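Local coordinates for protein SidF, inhibitor of growth family, member 3 (Legionella pneumophila subsp. pneumophila, PDB 4FYE) that acts as a Legionella phosphoinositide phosphatase, probably removing the 3-phosphate from phosphatidylinositol 3,4,5-trisphosphate, at residues G621-F625 with Q722-F727; K626-L630 with L680-R684; R655-K659 with N726-N730. The protein carries 1 engineered substitution. All coordinates share one frame. Numbering follows the deposited sequence.

Interaction 1: residues G621-F625 with Q722-F727; sequences GKNNF and QDKANF
Two non-repetitive segments meet here. Residues 621-623 make a short 3-10 turn, closed by Asn624 N to Gly621 O at 3.1 Å, and Phe625 is the N-cap of the helix that follows. The CA atoms come nearest at Gly621 and Asp723, 5.3 Å apart. Along the second segment, Gln722 aims its CA-CB bond at the partner and packs on Asn624, while the end of its side chain turns away past Trp421. Asp723, chi1 t, is extended. Its CB lies 3.6 Å from Gly621 O and its OD2 3.4 Å from Lys622 CA. A CB on Gly621 would lie a tight 3.4 Å from Asp723 CB. Asp723 OD1 accepts from Ala725 N at 3.0 Å, and its backbone O takes Asn726 N at 2.9 Å, which curls 724-726 into a 3-10 turn. Asn726, chi1 m, then reaches across: ND2 donates to Gly621 O at 3.0 Å, so that carbonyl has two donors, while OD1 is held by Arg683. Asn726 ND2 also lies 3.6 Å from Asn624 CB. Phe727, chi1 m, presents its ring edge to the face of Phe625, with centroids 5.7 Å apart, planes at 88° and Phe727 CZ 3.9 Å from Phe625 CE2. The result is a loop-to-loop junction built from an Asx turn at Asp723, an asparagine bridging to a backbone carbonyl, and an offset edge-to-face (T-shaped) phenylalanine pair.

Interaction 2: residues K626-L630 with L680-R684; sequences KLQTL and LDHRR
Lys626 opens helix 626-637, and its CA is 6.7 Å from that of Leu680, near the end of helix 678-681. The lysine, m at chi1 and t beyond, stretches over Leu680: its CE is 3.7 Å from Leu680 O and its CD 4.3 Å from Leu680 CB. It ends in a salt bridge, NZ to Asp681 OD1 at 2.7 Å. Beneath it, Leu680 (m, t) points at the first helix. Its CD1 meets Leu630 CD2 at 4.2 Å and its CD2 meets Thr629 CG2 at 4.1 Å; the Thr629 hydroxyl is bonded to Phe625 O, one turn back. The motif is the first turn of one helix set against the last turn of another, with an apolar centre and a charged pair, Lys626 with the exposed Asp681, at its outer side; helix 652-668 supplies Lys659 as a further neighbour of both Thr629 and Leu680. His682 leaves helical geometry, and the carbonyls at this helix end are taken up by arginines. Arg683, folded back through m, m, p, gives NE to Asp681 O at 2.8 Å and NH2 to Leu680 O at 3.2 Å, while its NH1 goes to Asn726 OD1. Arg684 NH2 donates to His682 O at 2.7 Å and also serves Phe679 O, and its NH1 makes a salt bridge with Asp697.

Interaction 3: residues R655-K659 with N726-N730; sequences RLAQK and NFADN
One side is regular and the other is not: residues 655-659 form a turn of helix 652-668, with Lys659 N bonded to Arg655 O at 3.1 Å, whereas 726-730 is a loop that runs past it. The backbones stay well apart, the nearest CA atoms, those of Lys659 and Phe727, being 9.3 Å from each other, so long side chains do the joining. The motif is a double cation-pi sandwich in a buried setting. Phe727, near extended in backbone and m at chi1, pushes its ring toward the helix between two bases one turn apart. Arg655 (m, m, m) lays CZ 4.5 Å from the ring centroid, 23° off the normal; over the opposite face, Lys659 NZ sits 4.8 Å from the centroid, 20° off. Gln658 closes on the ring edge. Helix 652-668 is the helix that follows the loop after strand 641-645, the position of the P-loop in cysteine-based phosphatases. Both cations also have an oxygen partner. Lys659 NZ donates to Asn726 O at 2.9 Å, and Asp729, chi1 p, receives the arginine in a salt bridge, Arg655 NH2 to Asp729 OD1 at 2.6 Å.

The three contacts sit close together, their centres about 8 Å (interactions 1 and 2) and 9 Å (1 and 3, 2 and 3) apart. Interactions 1 and 2 begin on adjoining segments, the loop before helix 626-637 and that helix's first turn; interactions 1 and 3 end on the same loop after helix 701-712 and share Asn726 and Phe727. In chain order, 621-630 comes first, then 655-659 on helix 652-668, then 680-684, and finally 722-730. Interaction 2 therefore falls within the span of interaction 1 and alternates with interaction 3. Arg683 and Arg684 bond to Asn726 and Ala725, so all six segments form one continuous cluster gathering the domain's C-terminal part around helix 652-668.

Interaction 1: residues G621-F625 with Q722-F727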
loop_
_atom_site.group_PDB
_atom_site.type_symbol
_atom_site.label_atom_id
_atom_site.label_comp_id
_atom_site.label_asym_id
_atom_site.label_seq_id
_atom_site.Cartn_x
_atom_site.Cartn_y
_atom_site.Cartn_z
ATOM N N GLY A 621 -3.289 17.986 -14.344
ATOM C CA GLY A 621 -3.277 16.642 -14.923
ATOM C C GLY A 621 -1.873 16.144 -15.035
ATOM O O GLY A 621 -1.560 15.042 -14.611
ATOM N N LYS A 622 -1.004 17.020 -15.508
ATOM C CA LYS A 622 0.370 16.670 -15.813
ATOM C C LYS A 622 1.213 16.379 -14.562
ATOM O O LYS A 622 2.332 15.883 -14.686
ATOM C CB LYS A 622 1.014 17.778 -16.670
ATOM C CG LYS A 622 1.554 18.988 -15.903
ATOM C CD LYS A 622 1.759 20.175 -16.852
ATOM C CE LYS A 622 2.265 21.455 -16.180
ATOM N NZ LYS A 622 1.917 22.634 -17.031
ATOM N N ASN A 623 0.686 16.716 -13.387
ATOM C CA ASN A 623 1.389 16.454 -12.112
ATOM C C ASN A 623 0.681 15.490 -11.248
ATOM O O ASN A 623 1.036 15.347 -10.106
ATOM C CB ASN A 623 1.574 17.736 -11.276
ATOM C CG ASN A 623 2.406 18.746 -11.990
ATOM O OD1 ASN A 623 2.133 19.950 -11.939
ATOM N ND2 ASN A 623 3.407 18.265 -12.715
ATOM N N ASN A 624 -0.350 14.858 -11.776
ATOM C CA ASN A 624 -1.170 13.968 -10.976
ATOM C C ASN A 624 -0.541 13.004 -9.942
ATOM O O ASN A 624 -0.949 12.952 -8.767
ATOM C CB ASN A 624 -2.210 13.265 -11.837
ATOM C CG ASN A 624 -3.424 12.829 -11.056
ATOM O OD1 ASN A 624 -4.213 11.955 -11.521
ATOM N ND2 ASN A 624 -3.629 13.424 -9.907
ATOM N N PHE A 625 0.386 12.156 -10.164
ATOM C CA PHE A 625 0.515 11.537 -8.735
ATOM C C PHE A 625 1.739 12.064 -7.982
ATOM O O PHE A 625 2.240 11.430 -7.017
ATOM C CB PHE A 625 0.612 9.998 -8.836
ATOM C CG PHE A 625 -0.695 9.291 -9.197
ATOM C CD1 PHE A 625 -1.249 8.360 -8.307
ATOM C CD2 PHE A 625 -1.390 9.590 -10.373
ATOM C CE1 PHE A 625 -2.404 7.664 -8.606
ATOM C CE2 PHE A 625 -2.569 8.904 -10.686
ATOM C CZ PHE A 625 -3.085 7.935 -9.812
ATOM N N GLN A 722 -6.189 10.219 -15.980
ATOM C CA GLN A 722 -6.624 11.603 -16.100
ATOM C C GLN A 722 -5.851 12.326 -17.141
ATOM O O GLN A 722 -6.408 13.157 -17.813
ATOM C CB GLN A 722 -6.441 12.377 -14.790
ATOM C CG GLN A 722 -7.455 11.955 -13.719
ATOM C CD GLN A 722 -8.884 12.014 -14.192
ATOM O OE1 GLN A 722 -9.497 10.986 -14.428
ATOM N NE2 GLN A 722 -9.420 13.214 -14.343
ATOM N N ASP A 723 -4.544 12.070 -17.199
ATOM C CA ASP A 723 -3.685 12.556 -18.259
ATOM C C ASP A 723 -2.772 11.412 -18.847
ATOM O O ASP A 723 -1.943 10.805 -18.122
ATOM C CB ASP A 723 -2.859 13.720 -17.729
ATOM C CG ASP A 723 -1.858 14.210 -18.736
ATOM O OD1 ASP A 723 -1.671 13.502 -19.768
ATOM O OD2 ASP A 723 -1.222 15.261 -18.500
ATOM N N LYS A 724 -2.933 11.119 -20.148
ATOM C CA LYS A 724 -2.512 9.806 -20.685
ATOM C C LYS A 724 -0.957 9.753 -20.687
ATOM O O LYS A 724 -0.338 8.708 -20.642
ATOM C CB LYS A 724 -3.083 9.523 -22.074
ATOM C CG LYS A 724 -2.566 10.513 -23.086
ATOM C CD LYS A 724 -2.955 10.160 -24.512
ATOM C CE LYS A 724 -2.108 11.033 -25.458
ATOM N NZ LYS A 724 -2.359 10.938 -26.922
ATOM N N ALA A 725 -0.329 10.914 -20.662
ATOM C CA ALA A 725 1.104 10.966 -20.684
ATOM C C ALA A 725 1.757 10.549 -19.355
ATOM O O ALA A 725 2.984 10.321 -19.319
ATOM C CB ALA A 725 1.502 12.357 -21.099
ATOM N N ASN A 726 0.933 10.425 -18.296
ATOM C CA ASN A 726 1.344 9.859 -16.986
ATOM C C ASN A 726 1.619 8.374 -16.909
ATOM O O ASN A 726 2.262 7.962 -15.932
ATOM C CB ASN A 726 0.355 10.195 -15.869
ATOM C CG ASN A 726 0.368 11.682 -15.507
ATOM O OD1 ASN A 726 1.368 12.348 -15.728
ATOM N ND2 ASN A 726 -0.751 12.199 -14.940
ATOM N N PHE A 727 1.159 7.575 -17.901
ATOM C CA PHE A 727 1.331 6.138 -17.831
ATOM C C PHE A 727 1.642 5.498 -19.187
ATOM O O PHE A 727 1.087 5.880 -20.228
ATOM C CB PHE A 727 0.067 5.526 -17.220
ATOM C CG PHE A 727 -0.152 5.917 -15.777
ATOM C CD1 PHE A 727 0.485 5.247 -14.763
ATOM C CD2 PHE A 727 -1.026 6.960 -15.444
ATOM C CE1 PHE A 727 0.280 5.628 -13.433
ATOM C CE2 PHE A 727 -1.255 7.316 -14.137
ATOM C CZ PHE A 727 -0.571 6.662 -13.126
#

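Interaction 2: residues K626-L630 with L680-R684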
loop_
_atom_site.group_PDB
_atom_site.type_symbol
_atom_site.label_atom_id
_atom_site.label_comp_id
_atom_site.label_asym_id
_atom_site.label_seq_id
_atom_site.Cartn_x
_atom_site.Cartn_y
_atom_site.Cartn_z
ATOM N N LYS A 626 2.309 13.172 -8.466
ATOM C CA LYS A 626 3.705 13.535 -8.136
ATOM C C LYS A 626 3.912 13.912 -6.647
ATOM O O LYS A 626 4.960 13.582 -6.055
ATOM C CB LYS A 626 4.195 14.694 -8.988
ATOM C CG LYS A 626 4.112 14.466 -10.469
ATOM C CD LYS A 626 5.151 15.341 -11.136
ATOM C CE LYS A 626 5.024 15.244 -12.654
ATOM N NZ LYS A 626 5.961 16.291 -13.155
ATOM N N LEU A 627 2.915 14.557 -6.039
ATOM C CA LEU A 627 3.138 15.157 -4.737
ATOM C C LEU A 627 3.056 14.018 -3.747
ATOM O O LEU A 627 3.943 13.884 -2.897
ATOM C CB LEU A 627 2.166 16.302 -4.419
ATOM C CG LEU A 627 2.147 16.844 -2.966
ATOM C CD1 LEU A 627 3.525 17.330 -2.511
ATOM C CD2 LEU A 627 1.099 17.964 -2.849
ATOM N N GLN A 628 2.061 13.152 -3.942
ATOM C CA GLN A 628 1.873 11.947 -3.146
ATOM C C GLN A 628 3.112 11.077 -3.254
ATOM O O GLN A 628 3.650 10.583 -2.239
ATOM C CB GLN A 628 0.600 11.250 -3.627
ATOM C CG GLN A 628 -0.676 12.133 -3.600
ATOM C CD GLN A 628 -0.962 12.884 -4.906
ATOM O OE1 GLN A 628 -0.070 13.359 -5.546
ATOM N NE2 GLN A 628 -2.220 13.063 -5.247
ATOM N N THR A 629 3.635 10.939 -4.478
ATOM C CA THR A 629 4.842 10.106 -4.684
ATOM C C THR A 629 6.047 10.697 -3.993
ATOM O O THR A 629 6.815 9.955 -3.381
ATOM C CB THR A 629 5.210 9.959 -6.160
ATOM O OG1 THR A 629 4.117 9.346 -6.826
ATOM C CG2 THR A 629 6.437 9.036 -6.338
ATOM N N LEU A 630 6.162 12.035 -4.020
ATOM C CA LEU A 630 7.315 12.702 -3.473
ATOM C C LEU A 630 7.308 12.501 -2.017
ATOM O O LEU A 630 8.289 12.016 -1.432
ATOM C CB LEU A 630 7.335 14.174 -3.843
ATOM C CG LEU A 630 7.684 14.238 -5.333
ATOM C CD1 LEU A 630 7.380 15.577 -6.054
ATOM C CD2 LEU A 630 9.140 13.827 -5.493
ATOM N N LEU A 680 9.276 10.701 -13.003
ATOM C CA LEU A 680 7.966 11.333 -12.834
ATOM C C LEU A 680 7.602 12.327 -13.940
ATOM O O LEU A 680 6.477 12.307 -14.389
ATOM C CB LEU A 680 7.859 11.965 -11.461
ATOM C CG LEU A 680 7.851 11.072 -10.214
ATOM C CD1 LEU A 680 7.675 12.018 -9.016
ATOM C CD2 LEU A 680 6.677 10.074 -10.330
ATOM N N ASP A 681 8.557 13.129 -14.400
ATOM C CA ASP A 681 8.313 14.241 -15.303
ATOM C C ASP A 681 8.195 13.757 -16.728
ATOM O O ASP A 681 7.446 14.350 -17.531
ATOM C CB ASP A 681 9.446 15.286 -15.196
ATOM C CG ASP A 681 9.597 15.888 -13.748
ATOM O OD1 ASP A 681 8.626 15.771 -12.937
ATOM O OD2 ASP A 681 10.676 16.492 -13.429
ATOM N N HIS A 682 8.920 12.683 -17.053
ATOM C CA HIS A 682 8.910 12.153 -18.428
ATOM C C HIS A 682 7.490 11.941 -18.925
ATOM O O HIS A 682 6.656 11.338 -18.245
ATOM C CB HIS A 682 9.779 10.891 -18.643
ATOM C CG HIS A 682 9.857 10.477 -20.109
ATOM N ND1 HIS A 682 8.921 9.655 -20.705
ATOM C CD2 HIS A 682 10.718 10.889 -21.134
ATOM C CE1 HIS A 682 9.203 9.520 -22.009
ATOM N NE2 HIS A 682 10.302 10.274 -22.280
ATOM N N ARG A 683 7.213 12.480 -20.105
ATOM C CA ARG A 683 5.908 12.414 -20.723
ATOM C C ARG A 683 5.822 11.138 -21.594
ATOM O O ARG A 683 6.437 11.075 -22.668
ATOM C CB ARG A 683 5.646 13.713 -21.590
ATOM C CG ARG A 683 5.546 15.051 -20.809
ATOM C CD ARG A 683 4.489 15.047 -19.661
ATOM N NE ARG A 683 4.828 14.241 -18.454
ATOM C CZ ARG A 683 3.900 13.745 -17.590
ATOM N NH1 ARG A 683 2.575 13.929 -17.795
ATOM N NH2 ARG A 683 4.255 13.044 -16.501
ATOM N N ARG A 684 5.039 10.143 -21.169
ATOM C CA ARG A 684 4.972 8.891 -21.959
ATOM C C ARG A 684 4.310 9.142 -23.288
ATOM O O ARG A 684 3.378 9.953 -23.377
ATOM C CB ARG A 684 4.273 7.751 -21.196
ATOM C CG ARG A 684 5.205 6.976 -20.297
ATOM C CD ARG A 684 4.875 7.074 -18.796
ATOM N NE ARG A 684 5.531 8.180 -18.121
ATOM C CZ ARG A 684 6.105 8.173 -16.900
ATOM N NH1 ARG A 684 6.190 7.105 -16.139
ATOM N NH2 ARG A 684 6.656 9.308 -16.454
#

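Interaction 3: residues R655-K659 with N726-N730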
loop_
_atom_site.group_PDB
_atom_site.type_symbol
_atom_site.label_atom_id
_atom_site.label_comp_id
_atom_site.label_asym_id
_atom_site.label_seq_id
_atom_site.Cartn_x
_atom_site.Cartn_y
_atom_site.Cartn_z
ATOM N N ARG A 655 -1.819 2.498 -8.436
ATOM C CA ARG A 655 -1.157 3.409 -9.330
ATOM C C ARG A 655 -0.163 4.323 -8.560
ATOM O O ARG A 655 0.899 4.671 -9.077
ATOM C CB ARG A 655 -2.127 4.294 -10.118
ATOM C CG ARG A 655 -3.304 3.715 -10.904
ATOM C CD ARG A 655 -3.229 2.518 -11.895
ATOM N NE ARG A 655 -2.235 2.515 -12.890
ATOM C CZ ARG A 655 -2.372 2.225 -14.203
ATOM N NH1 ARG A 655 -3.513 1.941 -14.786
ATOM N NH2 ARG A 655 -1.273 2.223 -14.974
ATOM N N LEU A 656 -0.505 4.721 -7.330
ATOM C CA LEU A 656 0.448 5.421 -6.544
ATOM C C LEU A 656 1.637 4.448 -6.267
ATOM O O LEU A 656 2.812 4.863 -6.407
ATOM C CB LEU A 656 -0.200 5.928 -5.252
ATOM C CG LEU A 656 0.802 6.660 -4.375
ATOM C CD1 LEU A 656 1.393 8.000 -4.938
ATOM C CD2 LEU A 656 0.115 6.825 -3.056
ATOM N N ALA A 657 1.363 3.179 -5.903
ATOM C CA ALA A 657 2.487 2.235 -5.648
ATOM C C ALA A 657 3.392 2.093 -6.883
ATOM O O ALA A 657 4.637 1.978 -6.754
ATOM C CB ALA A 657 1.986 0.866 -5.157
ATOM N N GLN A 658 2.792 2.182 -8.082
ATOM C CA GLN A 658 3.529 2.072 -9.341
ATOM C C GLN A 658 4.465 3.270 -9.512
ATOM O O GLN A 658 5.602 3.133 -9.956
ATOM C CB GLN A 658 2.544 2.059 -10.543
ATOM C CG GLN A 658 3.210 2.331 -11.913
ATOM C CD GLN A 658 2.277 2.274 -13.197
ATOM O OE1 GLN A 658 2.743 2.588 -14.323
ATOM N NE2 GLN A 658 1.017 1.927 -13.047
ATOM N N LYS A 659 3.973 4.467 -9.226
ATOM C CA LYS A 659 4.811 5.664 -9.272
ATOM C C LYS A 659 5.970 5.553 -8.259
ATOM O O LYS A 659 7.124 5.880 -8.563
ATOM C CB LYS A 659 3.901 6.865 -8.970
ATOM C CG LYS A 659 3.705 7.855 -10.098
ATOM C CD LYS A 659 2.990 7.338 -11.296
ATOM C CE LYS A 659 2.801 8.427 -12.371
ATOM N NZ LYS A 659 3.829 8.492 -13.493
ATOM N N ASN A 726 0.933 10.425 -18.296
ATOM C CA ASN A 726 1.344 9.859 -16.986
ATOM C C ASN A 726 1.619 8.374 -16.909
ATOM O O ASN A 726 2.262 7.962 -15.932
ATOM C CB ASN A 726 0.355 10.195 -15.869
ATOM C CG ASN A 726 0.368 11.682 -15.507
ATOM O OD1 ASN A 726 1.368 12.348 -15.728
ATOM N ND2 ASN A 726 -0.751 12.199 -14.940
ATOM N N PHE A 727 1.159 7.575 -17.901
ATOM C CA PHE A 727 1.331 6.138 -17.831
ATOM C C PHE A 727 1.642 5.498 -19.187
ATOM O O PHE A 727 1.087 5.880 -20.228
ATOM C CB PHE A 727 0.067 5.526 -17.220
ATOM C CG PHE A 727 -0.152 5.917 -15.777
ATOM C CD1 PHE A 727 0.485 5.247 -14.763
ATOM C CD2 PHE A 727 -1.026 6.960 -15.444
ATOM C CE1 PHE A 727 0.280 5.628 -13.433
ATOM C CE2 PHE A 727 -1.255 7.316 -14.137
ATOM C CZ PHE A 727 -0.571 6.662 -13.126
ATOM N N ALA A 728 2.535 4.523 -19.167
ATOM C CA ALA A 728 2.883 3.732 -20.335
ATOM C C ALA A 728 1.656 3.021 -20.892
ATOM O O ALA A 728 1.472 2.922 -22.109
ATOM C CB ALA A 728 3.938 2.727 -19.975
ATOM N N ASP A 729 0.772 2.562 -20.024
ATOM C CA ASP A 729 -0.337 1.716 -20.496
ATOM C C ASP A 729 -1.643 2.550 -20.757
ATOM O O ASP A 729 -1.767 3.704 -20.392
ATOM C CB ASP A 729 -0.639 0.628 -19.499
ATOM C CG ASP A 729 -1.376 1.170 -18.309
ATOM O OD1 ASP A 729 -0.698 1.866 -17.525
ATOM O OD2 ASP A 729 -2.631 1.016 -18.199
ATOM N N ASN A 730 -2.628 1.941 -21.384
ATOM C CA ASN A 730 -3.748 2.681 -21.845
ATOM C C ASN A 730 -5.046 2.335 -21.037
ATOM O O ASN A 730 -6.142 2.629 -21.502
ATOM C CB ASN A 730 -3.928 2.339 -23.296
ATOM C CG ASN A 730 -4.259 0.821 -23.560
ATOM O OD1 ASN A 730 -4.541 0.050 -22.657
ATOM N ND2 ASN A 730 -4.271 0.429 -24.832
#